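Local coordinates for cell wall surface anchor family protein (PDB 3PG2) that probably forms the backbone of the surface pili of Streptococcus agalactiae as a calcium-binding, cell-wall-linked pilin, of which this fragment holds two adjoining domains, at residues Tyr23-Glu28 with Asp216-Ala221; Lys46-Asp51 with Thr90-Phe95; Phe53-Thr58 with Asn141-Leu146; Gly183-Lys188 with Thr247-Gly252; Ala265-Leu270 with Glu285-Val290. All coordinates share one frame; numbering follows the deposited sequence.

Contact 1: Tyr23-Glu28 with Asp216-Ala221; sequences YTIGEE and DALIKA
Apolar contact carries this meeting of Ile25 with the short helix at 216-221. The isoleucine is the centre of it: its two branches and the CB between them each meet a different helix residue. CG2 rests on the methyl of Ala217 (CB, 3.7 Å) and is closer still to the carbonyl O of Ala217, at 3.5 Å. The longer arm reaches along the helix until CD1 meets Ala221 CB at 3.8 Å, one turn further on. Ile25 CB faces Leu218 CD1, 3.9 Å away. Leu218 carries its CG anti to the backbone N (chi1 -163°), which sends its two methyls toward the turn, CD1 to Ile25 and CD2 to Thr24 CG2 (4.0 Å). Backbone shape sets the approach: residues 24-27 form a type II turn closed by a bond from Glu27 N to Thr24 O, and Gly26, with positive phi, brings its CA within 3.8 Å of Ala217 CB. Small alanines suit the helix face because the turn comes so near. Polar bonds are made elsewhere: Thr24 OG1 binds Ala254 N, while Lys220 pairs with Asp216 along the helix. With no hydrogen bond between the segments, the contact depends on shape and exclusion of water, joining a loop of the Cna-B-like domain to the prealbumin-like one.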
# COMPACT_ATOMS: atom_id res chain seq x y z
N TYR A 23 -0.60 -4.74 2.74
CA TYR A 23 -0.64 -3.82 3.87
C TYR A 23 -1.98 -3.75 4.58
O TYR A 23 -3.02 -3.90 3.97
CB TYR A 23 -0.29 -2.41 3.43
CG TYR A 23 1.14 -2.26 2.97
CD1 TYR A 23 2.18 -2.20 3.88
CD2 TYR A 23 1.44 -2.18 1.61
CE1 TYR A 23 3.51 -2.05 3.45
CE2 TYR A 23 2.76 -2.03 1.16
CZ TYR A 23 3.78 -1.97 2.09
OH TYR A 23 5.07 -1.82 1.65
N THR A 24 -1.91 -3.47 5.87
CA THR A 24 -3.06 -3.03 6.64
C THR A 24 -3.38 -1.58 6.25
O THR A 24 -2.49 -0.77 6.07
CB THR A 24 -2.72 -3.13 8.12
OG1 THR A 24 -2.57 -4.51 8.46
CG2 THR A 24 -3.83 -2.50 9.01
N ILE A 25 -4.68 -1.28 6.14
CA ILE A 25 -5.13 0.08 5.81
C ILE A 25 -4.57 1.09 6.82
O ILE A 25 -4.61 0.84 8.02
CB ILE A 25 -6.68 0.14 5.72
CG1 ILE A 25 -7.15 -0.59 4.44
CG2 ILE A 25 -7.21 1.60 5.80
CD1 ILE A 25 -8.70 -0.64 4.26
N GLY A 26 -4.02 2.20 6.30
CA GLY A 26 -3.36 3.24 7.12
C GLY A 26 -1.86 3.11 7.39
O GLY A 26 -1.23 4.05 7.90
N GLU A 27 -1.28 1.95 7.11
CA GLU A 27 0.15 1.80 7.31
C GLU A 27 0.88 2.49 6.17
O GLU A 27 0.58 2.25 5.00
CB GLU A 27 0.61 0.35 7.41
CG GLU A 27 2.16 0.25 7.63
CD GLU A 27 2.66 -1.18 7.84
OE1 GLU A 27 3.72 -1.55 7.26
OE2 GLU A 27 2.01 -1.93 8.60
N GLU A 28 1.80 3.37 6.53
CA GLU A 28 2.51 4.12 5.52
C GLU A 28 3.65 3.27 4.93
O GLU A 28 4.36 2.58 5.66
CB GLU A 28 3.04 5.43 6.10
CG GLU A 28 3.58 6.41 5.07
CD GLU A 28 4.02 7.74 5.70
OE1 GLU A 28 3.16 8.41 6.31
OE2 GLU A 28 5.22 8.08 5.61
N ASP A 216 -6.54 6.35 11.85
CA ASP A 216 -7.73 7.02 11.36
C ASP A 216 -8.27 6.36 10.09
O ASP A 216 -9.48 6.25 9.93
CB ASP A 216 -7.52 8.52 11.14
CG ASP A 216 -8.83 9.23 10.82
OD1 ASP A 216 -9.69 9.35 11.73
OD2 ASP A 216 -9.00 9.65 9.66
N ALA A 217 -7.38 5.93 9.20
CA ALA A 217 -7.82 5.29 7.95
C ALA A 217 -8.52 3.95 8.21
O ALA A 217 -9.52 3.62 7.57
CB ALA A 217 -6.65 5.10 7.00
N LEU A 218 -8.00 3.20 9.16
CA LEU A 218 -8.59 1.90 9.51
C LEU A 218 -9.94 2.09 10.20
O LEU A 218 -10.86 1.30 10.01
CB LEU A 218 -7.61 1.10 10.38
CG LEU A 218 -7.79 -0.41 10.55
CD1 LEU A 218 -7.85 -1.14 9.23
CD2 LEU A 218 -6.64 -0.95 11.41
N ILE A 219 -10.06 3.14 11.01
CA ILE A 219 -11.34 3.50 11.63
C ILE A 219 -12.38 3.77 10.53
O ILE A 219 -13.50 3.25 10.59
CB ILE A 219 -11.20 4.69 12.63
CG1 ILE A 219 -10.47 4.24 13.90
CG2 ILE A 219 -12.60 5.28 13.01
CD1 ILE A 219 -10.16 5.37 14.90
N LYS A 220 -12.00 4.57 9.53
CA LYS A 220 -12.86 4.86 8.37
C LYS A 220 -13.23 3.63 7.53
O LYS A 220 -14.21 3.64 6.78
CB LYS A 220 -12.18 5.93 7.49
CG LYS A 220 -12.06 7.30 8.17
CD LYS A 220 -11.95 8.42 7.16
CE LYS A 220 -11.30 9.67 7.75
NZ LYS A 220 -11.90 10.11 9.04
N ALA A 221 -12.43 2.57 7.67
CA ALA A 221 -12.68 1.32 6.94
C ALA A 221 -13.57 0.37 7.73
O ALA A 221 -14.03 -0.64 7.21
CB ALA A 221 -11.37 0.65 6.57

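Contact 2: Lys46-Asp51 with Thr90-Phe95; sequences KFEITD and TLKITF
Phe47 and Phe95 meet side by side at one end of two antiparallel strands, and Phe95 can be followed outward atom by atom. Its N donates to Phe47 O (3.0 Å). Its CB lies 3.5 Å from that same oxygen, and CG stands beside the backbone N (chi1 -66°), which keeps the start of the ring near the carbonyl. CD1 then has Phe47 O in the ring plane at its edge and Phe47 CD2 3.6 Å away; CE1 is the last ring atom near Phe47. The pair is an offset edge-to-face stack, the edge of Phe47 directed at the face of Phe95, with planes at 88°. A water accepts from Phe47 N and donates to Phe95 O, prolonging the backbone pairing. Further along, Ile49 with Ile93 and Asp51 with Leu91 are hydrogen-bonded pairs, each joined by two bonds of 2.8 Å. Glu48, Thr50, Lys92 and Thr94 suit the more exposed face, where Lys46 NZ makes a 2.6 Å salt bridge to Glu48 OE1 and Thr50 CG2 touches Thr90 CG2. Strand 46-52 lies between 90-95 and 155-159, strand 78-81 flanks 90-95, and apolar Phe47, Ile49, Leu91 and Ile93 suit the face that packs on strand 132-140 of another sheet.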
# COMPACT_ATOMS: atom_id res chain seq x y z
N LYS A 46 13.51 18.94 -21.06
CA LYS A 46 12.33 18.61 -20.25
C LYS A 46 12.56 17.27 -19.61
O LYS A 46 13.12 16.37 -20.24
CB LYS A 46 11.09 18.52 -21.15
CG LYS A 46 9.75 18.48 -20.42
CD LYS A 46 8.62 18.40 -21.46
CE LYS A 46 7.31 17.98 -20.82
NZ LYS A 46 6.60 19.14 -20.22
N PHE A 47 12.11 17.15 -18.36
CA PHE A 47 12.19 15.89 -17.63
C PHE A 47 11.11 15.91 -16.56
O PHE A 47 11.33 16.41 -15.46
CB PHE A 47 13.58 15.68 -17.03
CG PHE A 47 13.89 14.26 -16.72
CD1 PHE A 47 14.66 13.50 -17.60
CD2 PHE A 47 13.43 13.66 -15.54
CE1 PHE A 47 14.95 12.17 -17.32
CE2 PHE A 47 13.72 12.34 -15.25
CZ PHE A 47 14.48 11.60 -16.14
N GLU A 48 9.94 15.41 -16.91
CA GLU A 48 8.76 15.63 -16.08
C GLU A 48 8.01 14.33 -15.91
O GLU A 48 7.67 13.64 -16.88
CB GLU A 48 7.87 16.74 -16.69
CG GLU A 48 6.60 17.11 -15.89
CD GLU A 48 5.58 17.96 -16.74
OE1 GLU A 48 5.88 18.28 -17.91
OE2 GLU A 48 4.47 18.30 -16.26
N ILE A 49 7.76 14.01 -14.64
CA ILE A 49 7.11 12.77 -14.26
C ILE A 49 5.70 13.02 -13.72
O ILE A 49 5.50 13.89 -12.88
CB ILE A 49 7.99 11.99 -13.21
CG1 ILE A 49 9.11 11.24 -13.93
CG2 ILE A 49 7.13 11.01 -12.36
CD1 ILE A 49 10.25 10.72 -12.99
N THR A 50 4.74 12.24 -14.19
CA THR A 50 3.34 12.33 -13.73
C THR A 50 2.86 10.99 -13.25
O THR A 50 2.97 10.00 -13.97
CB THR A 50 2.40 12.83 -14.87
OG1 THR A 50 2.89 14.08 -15.38
CG2 THR A 50 0.95 13.00 -14.38
N ASP A 51 2.25 10.97 -12.06
CA ASP A 51 1.71 9.74 -11.46
C ASP A 51 0.26 9.96 -10.96
O ASP A 51 0.04 10.69 -10.01
CB ASP A 51 2.60 9.32 -10.28
CG ASP A 51 2.30 7.91 -9.81
OD1 ASP A 51 1.12 7.49 -9.80
OD2 ASP A 51 3.27 7.22 -9.44
N THR A 90 -3.31 13.18 -8.49
CA THR A 90 -2.16 13.15 -9.39
C THR A 90 -0.94 13.92 -8.90
O THR A 90 -1.02 15.09 -8.56
CB THR A 90 -2.55 13.65 -10.80
OG1 THR A 90 -3.59 12.83 -11.32
CG2 THR A 90 -1.35 13.59 -11.74
N LEU A 91 0.20 13.24 -8.90
CA LEU A 91 1.47 13.83 -8.53
C LEU A 91 2.23 14.21 -9.78
O LEU A 91 2.35 13.41 -10.71
CB LEU A 91 2.32 12.80 -7.76
CG LEU A 91 3.80 13.11 -7.49
CD1 LEU A 91 3.97 14.26 -6.54
CD2 LEU A 91 4.43 11.89 -6.90
N LYS A 92 2.80 15.41 -9.79
CA LYS A 92 3.75 15.75 -10.84
C LYS A 92 5.08 16.22 -10.27
O LYS A 92 5.13 17.02 -9.33
CB LYS A 92 3.14 16.83 -11.73
CG LYS A 92 3.76 16.95 -13.09
CD LYS A 92 3.34 18.23 -13.76
CE LYS A 92 1.83 18.29 -13.98
NZ LYS A 92 1.43 19.68 -14.39
N ILE A 93 6.18 15.72 -10.85
CA ILE A 93 7.50 16.17 -10.46
C ILE A 93 8.22 16.69 -11.69
O ILE A 93 8.37 15.97 -12.68
CB ILE A 93 8.30 15.04 -9.80
CG1 ILE A 93 7.55 14.52 -8.56
CG2 ILE A 93 9.70 15.50 -9.42
CD1 ILE A 93 8.04 13.22 -8.07
N THR A 94 8.61 17.96 -11.64
CA THR A 94 9.23 18.64 -12.78
C THR A 94 10.69 18.95 -12.48
O THR A 94 10.99 19.75 -11.60
CB THR A 94 8.47 19.94 -13.10
OG1 THR A 94 7.09 19.61 -13.30
CG2 THR A 94 9.04 20.60 -14.36
N PHE A 95 11.61 18.30 -13.18
CA PHE A 95 13.03 18.66 -13.03
C PHE A 95 13.30 19.94 -13.84
O PHE A 95 12.84 20.05 -14.97
CB PHE A 95 13.92 17.46 -13.36
CG PHE A 95 13.74 16.32 -12.37
CD1 PHE A 95 12.67 15.44 -12.48
CD2 PHE A 95 14.62 16.19 -11.30
CE1 PHE A 95 12.48 14.41 -11.56
CE2 PHE A 95 14.44 15.16 -10.36
CZ PHE A 95 13.38 14.27 -10.48
O HOH W 1 11.19 19.32 -16.99
O HOH W 2 1.56 18.40 -17.39

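Contact 3: Phe53-Thr58 with Asn141-Leu146; sequences FADGLT and NEKAVL
Gly56 and Asn141 meet where two type I turns, Ala54-Leu57 and Asn141-Ala144, come together, with Asn141 N donating to Gly56 O at 3.0 Å from 38° above the carbonyl plane. Asn141 then uses its whole amide. One N-H of ND2 runs almost straight to Asp55 O (3.0 Å), in the carbonyl plane and on a lone pair; the other goes to Thr58 OG1 (3.0 Å). Its OD1 accepts from Lys143 N at 2.8 Å, which makes an Asx turn. These three bonds fix which end of the amide is oxygen, and asparagine suits this buried corner because it both donates and accepts. The corner joins the turn leading into strand 57-67 to the turn following strand 132-140, its partner in the sheet of the Cna-B-like domain. Nearer solvent, Lys143 bends at chi3 (-74°) and crosses Asp55 at about a right angle, NZ forming a salt bridge with OD1 (2.7 Å) from above the carboxylate plane. One water joins Lys143 NZ to Asp55 O, and another donates to both Asp55 OD2 and Lys143 O.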
# COMPACT_ATOMS: atom_id res chain seq x y z
N PHE A 53 -2.50 8.49 -8.94
CA PHE A 53 -2.69 7.43 -7.96
C PHE A 53 -4.13 6.99 -7.92
O PHE A 53 -5.04 7.82 -7.93
CB PHE A 53 -2.21 7.91 -6.57
CG PHE A 53 -0.71 7.99 -6.46
CD1 PHE A 53 0.04 6.82 -6.28
CD2 PHE A 53 -0.05 9.20 -6.61
CE1 PHE A 53 1.43 6.88 -6.21
CE2 PHE A 53 1.34 9.27 -6.54
CZ PHE A 53 2.07 8.11 -6.33
N ALA A 54 -4.34 5.68 -7.93
CA ALA A 54 -5.65 5.09 -7.71
C ALA A 54 -6.39 5.69 -6.50
O ALA A 54 -5.76 6.09 -5.52
CB ALA A 54 -5.50 3.56 -7.55
N ASP A 55 -7.71 5.74 -6.59
CA ASP A 55 -8.59 6.30 -5.55
C ASP A 55 -8.34 5.67 -4.15
O ASP A 55 -8.36 6.36 -3.13
CB ASP A 55 -10.05 6.10 -6.03
CG ASP A 55 -11.10 6.53 -5.02
OD1 ASP A 55 -11.15 7.71 -4.67
OD2 ASP A 55 -11.92 5.67 -4.62
N GLY A 56 -8.04 4.37 -4.13
CA GLY A 56 -7.79 3.63 -2.87
C GLY A 56 -6.42 3.86 -2.23
O GLY A 56 -6.08 3.21 -1.23
N LEU A 57 -5.63 4.77 -2.82
CA LEU A 57 -4.34 5.19 -2.23
C LEU A 57 -4.38 6.64 -1.76
O LEU A 57 -4.92 7.51 -2.45
CB LEU A 57 -3.19 5.04 -3.24
CG LEU A 57 -2.91 3.63 -3.78
CD1 LEU A 57 -1.85 3.67 -4.89
CD2 LEU A 57 -2.47 2.71 -2.69
N THR A 58 -3.81 6.89 -0.58
CA THR A 58 -3.66 8.24 -0.10
C THR A 58 -2.18 8.61 -0.15
O THR A 58 -1.32 7.96 0.48
CB THR A 58 -4.22 8.43 1.32
OG1 THR A 58 -5.65 8.30 1.28
CG2 THR A 58 -3.88 9.83 1.87
N ASN A 141 -6.04 3.35 1.73
CA ASN A 141 -7.11 3.97 2.50
C ASN A 141 -8.39 3.12 2.55
O ASN A 141 -8.43 2.00 2.02
CB ASN A 141 -7.38 5.40 1.98
CG ASN A 141 -7.88 5.44 0.54
OD1 ASN A 141 -8.81 4.72 0.18
ND2 ASN A 141 -7.30 6.34 -0.29
N GLU A 142 -9.42 3.65 3.22
CA GLU A 142 -10.69 2.96 3.41
C GLU A 142 -11.46 2.65 2.13
O GLU A 142 -12.46 1.94 2.16
CB GLU A 142 -11.59 3.75 4.39
CG GLU A 142 -12.15 5.08 3.86
CD GLU A 142 -11.17 6.25 3.95
OE1 GLU A 142 -10.01 6.08 4.39
OE2 GLU A 142 -11.57 7.36 3.57
N LYS A 143 -11.02 3.19 0.99
CA LYS A 143 -11.78 3.02 -0.25
C LYS A 143 -11.34 1.79 -1.05
O LYS A 143 -11.87 1.49 -2.12
CB LYS A 143 -11.76 4.29 -1.10
CG LYS A 143 -12.28 5.53 -0.32
CD LYS A 143 -12.30 6.80 -1.13
CE LYS A 143 -10.87 7.36 -1.33
NZ LYS A 143 -10.89 8.61 -2.14
N ALA A 144 -10.36 1.07 -0.51
CA ALA A 144 -9.86 -0.14 -1.14
C ALA A 144 -10.91 -1.22 -1.14
O ALA A 144 -11.77 -1.27 -0.26
CB ALA A 144 -8.61 -0.63 -0.42
N VAL A 145 -10.84 -2.09 -2.14
CA VAL A 145 -11.63 -3.30 -2.19
C VAL A 145 -10.78 -4.42 -1.62
O VAL A 145 -9.64 -4.64 -2.08
CB VAL A 145 -12.02 -3.65 -3.62
CG1 VAL A 145 -12.61 -5.07 -3.70
CG2 VAL A 145 -12.97 -2.59 -4.17
N LEU A 146 -11.33 -5.14 -0.64
CA LEU A 146 -10.57 -6.17 0.05
C LEU A 146 -10.24 -7.33 -0.86
O LEU A 146 -11.14 -7.94 -1.44
CB LEU A 146 -11.28 -6.62 1.32
CG LEU A 146 -11.65 -5.46 2.28
CD1 LEU A 146 -12.18 -6.01 3.61
CD2 LEU A 146 -10.49 -4.50 2.54
O HOH W 3 -7.95 9.08 -2.56
O HOH W 4 -11.28 2.51 -4.53

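Contact 4: Gly183-Lys188 with Thr247-Gly252; sequences GKRFVK and TFEIKG
Thr247 begins its strand opposite Val187, with Thr247 CA 3.3 Å from Phe186 O in a CA-H...O contact. Phe248 follows, hydrogen-bonded through both N and O to Phe186. Its CG sits between the backbone N and the carbonyl carbon (chi1 61°), which swings the ring under its neighbour: Phe186 CB lies over one face, 3.6 Å from the ring centroid, as a CH-pi contact. The two rings are nearly parallel but slid apart, Phe186 CD2 touching Phe248 CE1 at 3.5 Å. On the other face of the sheet Glu249 lies alongside Arg185 in a salt bridge, OE1 taking a straight bond from NE (3.2 Å) in the guanidinium plane. A water accepts from Arg185 NH2 and donates to OE1; Arg185 NH1 also donates to Ala309 O, while Tyr295 OH binds OE2. Ile250 returns to the buried face, where CG2 meets the edge of the Phe186 ring at CE2 (4.1 Å); its backbone exchanges two bonds with Lys184. Opposite Lys251, Gly183 suits a position where CA is already 3.2 Å from Ile250 O. Strand 178-189 runs between 247-253 and 312-315, and Lys188 NZ is covalently joined to Asn316 CG, an isopeptide cross-link. Ile314 and Leu270, from strands 312-315 and 266-274, pack against both phenylalanines.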
# COMPACT_ATOMS: atom_id res chain seq x y z
N GLY A 183 -9.68 -8.70 4.49
CA GLY A 183 -10.54 -8.66 5.68
C GLY A 183 -11.06 -10.05 6.03
O GLY A 183 -10.73 -11.04 5.35
N LYS A 184 -11.91 -10.11 7.05
CA LYS A 184 -12.48 -11.37 7.49
C LYS A 184 -13.85 -11.15 8.14
O LYS A 184 -14.09 -10.11 8.77
CB LYS A 184 -11.54 -12.09 8.47
CG LYS A 184 -11.98 -13.51 8.84
CD LYS A 184 -11.85 -14.50 7.69
CE LYS A 184 -12.43 -15.87 8.08
NZ LYS A 184 -12.36 -16.89 6.97
N ARG A 185 -14.74 -12.13 7.99
CA ARG A 185 -16.07 -12.07 8.58
C ARG A 185 -16.24 -13.20 9.59
O ARG A 185 -15.66 -14.29 9.42
CB ARG A 185 -17.14 -12.17 7.48
CG ARG A 185 -16.82 -11.36 6.21
CD ARG A 185 -17.91 -11.47 5.13
NE ARG A 185 -19.22 -11.13 5.67
CZ ARG A 185 -20.32 -11.86 5.54
NH1 ARG A 185 -20.33 -13.00 4.84
NH2 ARG A 185 -21.45 -11.44 6.10
N PHE A 186 -17.05 -12.95 10.62
CA PHE A 186 -17.22 -13.91 11.72
C PHE A 186 -18.68 -14.05 12.14
O PHE A 186 -19.48 -13.12 11.95
CB PHE A 186 -16.43 -13.45 12.96
CG PHE A 186 -14.96 -13.23 12.71
CD1 PHE A 186 -14.08 -14.28 12.80
CD2 PHE A 186 -14.47 -11.95 12.41
CE1 PHE A 186 -12.71 -14.10 12.58
CE2 PHE A 186 -13.13 -11.75 12.19
CZ PHE A 186 -12.24 -12.82 12.27
N VAL A 187 -19.02 -15.21 12.71
CA VAL A 187 -20.30 -15.37 13.43
C VAL A 187 -20.06 -16.15 14.73
O VAL A 187 -19.49 -17.23 14.72
CB VAL A 187 -21.45 -15.98 12.53
CG1 VAL A 187 -21.05 -17.31 11.92
CG2 VAL A 187 -22.78 -16.10 13.32
N LYS A 188 -20.48 -15.56 15.85
CA LYS A 188 -20.36 -16.17 17.19
C LYS A 188 -21.60 -17.02 17.50
O LYS A 188 -22.73 -16.54 17.42
CB LYS A 188 -20.22 -15.06 18.25
CG LYS A 188 -19.83 -15.52 19.66
CD LYS A 188 -18.49 -16.28 19.69
CE LYS A 188 -18.08 -16.63 21.12
NZ LYS A 188 -18.88 -17.78 21.60
N THR A 247 -22.90 -11.71 14.46
CA THR A 247 -21.93 -11.37 13.41
C THR A 247 -20.97 -10.26 13.78
O THR A 247 -21.31 -9.36 14.55
CB THR A 247 -22.62 -10.97 12.07
OG1 THR A 247 -23.31 -9.71 12.22
CG2 THR A 247 -23.56 -12.06 11.59
N PHE A 248 -19.77 -10.33 13.23
CA PHE A 248 -18.86 -9.18 13.22
C PHE A 248 -17.81 -9.39 12.14
O PHE A 248 -17.77 -10.44 11.51
CB PHE A 248 -18.23 -8.90 14.60
CG PHE A 248 -17.38 -10.02 15.15
CD1 PHE A 248 -15.99 -9.91 15.18
CD2 PHE A 248 -17.97 -11.16 15.68
CE1 PHE A 248 -15.20 -10.91 15.71
CE2 PHE A 248 -17.18 -12.19 16.21
CZ PHE A 248 -15.80 -12.07 16.22
N GLU A 249 -17.00 -8.36 11.89
CA GLU A 249 -15.94 -8.44 10.88
C GLU A 249 -14.79 -7.52 11.20
O GLU A 249 -14.90 -6.64 12.07
CB GLU A 249 -16.45 -8.13 9.44
CG GLU A 249 -17.94 -7.83 9.29
CD GLU A 249 -18.36 -7.52 7.85
OE1 GLU A 249 -19.10 -8.34 7.24
OE2 GLU A 249 -17.98 -6.44 7.36
N ILE A 250 -13.69 -7.73 10.49
CA ILE A 250 -12.56 -6.80 10.49
C ILE A 250 -12.18 -6.48 9.04
O ILE A 250 -12.07 -7.39 8.21
CB ILE A 250 -11.34 -7.34 11.34
CG1 ILE A 250 -10.22 -6.29 11.39
CG2 ILE A 250 -10.81 -8.69 10.81
CD1 ILE A 250 -10.64 -4.96 12.04
N LYS A 251 -12.02 -5.20 8.74
CA LYS A 251 -11.70 -4.81 7.35
C LYS A 251 -10.36 -4.08 7.30
O LYS A 251 -10.11 -3.18 8.11
CB LYS A 251 -12.81 -3.92 6.77
CG LYS A 251 -14.19 -4.58 6.71
CD LYS A 251 -15.19 -3.67 6.02
CE LYS A 251 -14.99 -3.66 4.50
NZ LYS A 251 -16.04 -2.85 3.80
N GLY A 252 -9.50 -4.49 6.37
CA GLY A 252 -8.27 -3.77 6.07
C GLY A 252 -6.99 -4.30 6.72
O GLY A 252 -6.14 -3.52 7.09
O HOH W 5 -21.14 -10.04 8.46

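Contact 5: Ala265-Leu270 with Glu285-Val290; sequences AVTYKL and EIEFTV
Tyr268 and Phe288 fill the tight, buried side of this antiparallel pair. Phe288 has its CG between the backbone N and the carbonyl carbon (chi1 66°), which brings the ring across to the partner strand, where Tyr268 CB lies over its face with CZ at 3.4 Å. The aromatic planes are near parallel, yet slid so far apart that the rings barely overlap. Leu270 crosses Phe288 at about a right angle, its CG 3.9 Å from CE2, and at the other end Val290 CG2 packs on Tyr268 CD2 at 3.7 Å. Large apolar groups suit this face, which is turned to Leu253 of strand 247-253, while Tyr268 keeps its hydroxyl satisfied by bonding Ala254 O. Six backbone hydrogen bonds hold the strands together, joining Val266 with Val290, Tyr268 with Phe288 and Leu270 with Ile286.

The opposite face is looser and wetter. Thr267 OG1 lies 3.5 Å from Thr289 CG2, and a water lies between that hydroxyl and Glu287 OE1, to which it donates. A second water links Lys269 NZ to Glu285 OE1, two atoms 4.7 Å apart and so bridged rather than in direct contact; NZ also binds Ser207 O. The threonines suit an extended strand, while long Lys269, Glu285 and Glu287 carry their charges out to water. The arrangement is a twisted beta hairpin, strand 286-290 bordering a four-stranded antiparallel sheet in the prealbumin-like domain.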
# COMPACT_ATOMS: atom_id res chain seq x y z
N ALA A 265 -1.76 -16.29 2.65
CA ALA A 265 -2.63 -15.74 3.66
C ALA A 265 -1.85 -15.50 4.96
O ALA A 265 -0.84 -16.15 5.21
CB ALA A 265 -3.83 -16.69 3.92
N VAL A 266 -2.33 -14.57 5.78
CA VAL A 266 -1.67 -14.23 7.05
C VAL A 266 -2.62 -14.60 8.20
O VAL A 266 -3.81 -14.33 8.14
CB VAL A 266 -1.30 -12.73 7.09
CG1 VAL A 266 -0.96 -12.26 8.52
CG2 VAL A 266 -0.14 -12.42 6.07
N THR A 267 -2.05 -15.18 9.25
CA THR A 267 -2.79 -15.55 10.44
C THR A 267 -2.89 -14.38 11.40
O THR A 267 -1.90 -13.71 11.69
CB THR A 267 -2.13 -16.76 11.13
OG1 THR A 267 -2.11 -17.86 10.23
CG2 THR A 267 -2.86 -17.17 12.41
N TYR A 268 -4.09 -14.15 11.90
CA TYR A 268 -4.28 -13.23 13.03
C TYR A 268 -4.98 -14.00 14.13
O TYR A 268 -5.31 -15.16 13.94
CB TYR A 268 -5.14 -12.06 12.60
CG TYR A 268 -4.44 -11.16 11.59
CD1 TYR A 268 -3.74 -10.04 12.01
CD2 TYR A 268 -4.46 -11.47 10.23
CE1 TYR A 268 -3.08 -9.19 11.07
CE2 TYR A 268 -3.82 -10.63 9.30
CZ TYR A 268 -3.13 -9.51 9.72
OH TYR A 268 -2.51 -8.71 8.77
N LYS A 269 -5.22 -13.36 15.28
CA LYS A 269 -5.97 -14.04 16.33
C LYS A 269 -6.84 -13.11 17.16
O LYS A 269 -6.62 -11.89 17.19
CB LYS A 269 -5.07 -14.92 17.21
CG LYS A 269 -3.80 -14.29 17.67
CD LYS A 269 -2.91 -15.32 18.37
CE LYS A 269 -1.83 -14.61 19.17
NZ LYS A 269 -0.67 -15.49 19.60
N LEU A 270 -7.84 -13.70 17.81
CA LEU A 270 -8.78 -12.97 18.65
C LEU A 270 -8.68 -13.52 20.07
O LEU A 270 -8.78 -14.72 20.27
CB LEU A 270 -10.22 -13.15 18.13
CG LEU A 270 -10.48 -12.68 16.70
CD1 LEU A 270 -11.86 -13.07 16.25
CD2 LEU A 270 -10.32 -11.18 16.63
N GLU A 285 -6.55 -18.30 22.36
CA GLU A 285 -6.99 -17.38 21.31
C GLU A 285 -7.58 -18.13 20.13
O GLU A 285 -7.18 -19.26 19.85
CB GLU A 285 -5.80 -16.55 20.80
CG GLU A 285 -5.28 -15.55 21.83
CD GLU A 285 -4.21 -16.13 22.72
OE1 GLU A 285 -3.88 -17.33 22.56
OE2 GLU A 285 -3.69 -15.38 23.57
N ILE A 286 -8.51 -17.48 19.44
CA ILE A 286 -9.06 -18.04 18.22
C ILE A 286 -8.27 -17.47 17.02
O ILE A 286 -8.21 -16.26 16.84
CB ILE A 286 -10.56 -17.73 18.08
CG1 ILE A 286 -11.34 -18.15 19.34
CG2 ILE A 286 -11.12 -18.37 16.81
CD1 ILE A 286 -11.83 -16.96 20.17
N GLU A 287 -7.67 -18.34 16.22
CA GLU A 287 -6.95 -17.90 15.02
C GLU A 287 -7.89 -17.77 13.82
O GLU A 287 -8.91 -18.44 13.74
CB GLU A 287 -5.82 -18.86 14.67
CG GLU A 287 -4.81 -19.02 15.77
CD GLU A 287 -3.58 -19.81 15.35
OE1 GLU A 287 -3.67 -20.60 14.39
OE2 GLU A 287 -2.52 -19.62 15.99
N PHE A 288 -7.52 -16.89 12.88
CA PHE A 288 -8.19 -16.85 11.57
C PHE A 288 -7.16 -16.38 10.55
O PHE A 288 -6.12 -15.85 10.94
CB PHE A 288 -9.41 -15.91 11.60
CG PHE A 288 -9.07 -14.45 11.80
CD1 PHE A 288 -8.87 -13.61 10.69
CD2 PHE A 288 -8.96 -13.91 13.09
CE1 PHE A 288 -8.56 -12.26 10.86
CE2 PHE A 288 -8.66 -12.55 13.28
CZ PHE A 288 -8.46 -11.71 12.17
N THR A 289 -7.43 -16.56 9.27
CA THR A 289 -6.51 -16.08 8.24
C THR A 289 -7.18 -15.09 7.32
O THR A 289 -8.38 -15.18 7.06
CB THR A 289 -5.93 -17.21 7.36
OG1 THR A 289 -7.00 -17.98 6.81
CG2 THR A 289 -4.98 -18.11 8.16
N VAL A 290 -6.38 -14.14 6.84
CA VAL A 290 -6.82 -13.17 5.83
C VAL A 290 -6.16 -13.57 4.51
O VAL A 290 -4.96 -13.83 4.45
CB VAL A 290 -6.46 -11.72 6.24
CG1 VAL A 290 -6.92 -10.71 5.17
CG2 VAL A 290 -7.07 -11.37 7.61
O HOH W 6 -4.06 -19.98 11.70
O HOH W 7 -1.82 -17.86 20.71

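The five contacts follow the long axis of an elongated chain. Contact 2 lies in the Cna-B-like domain, contacts 4 and 5 in the prealbumin-like domain, and the centres of contacts 2 and 4 are about 41 Å apart. Contacts 1 and 3 lie between, their centres about 10 Å from each other, touching where Ile25 CD1 meets Asn141 O at 3.5 Å. Contact 1 also reaches contact 4: Ile25 N probably donates to Gly252 O (2.8 Å). Contacts 4 and 5 share one core, with Phe186 CZ 3.6 Å from Phe288 CD2. Contact 2 lies near both calcium sites, the Phe47 side chain about 11 Å from a bound ion and Asp51 bonded to calcium-site residue Lys11, whose side chain is about 6 Å from that of Leu57 in contact 3.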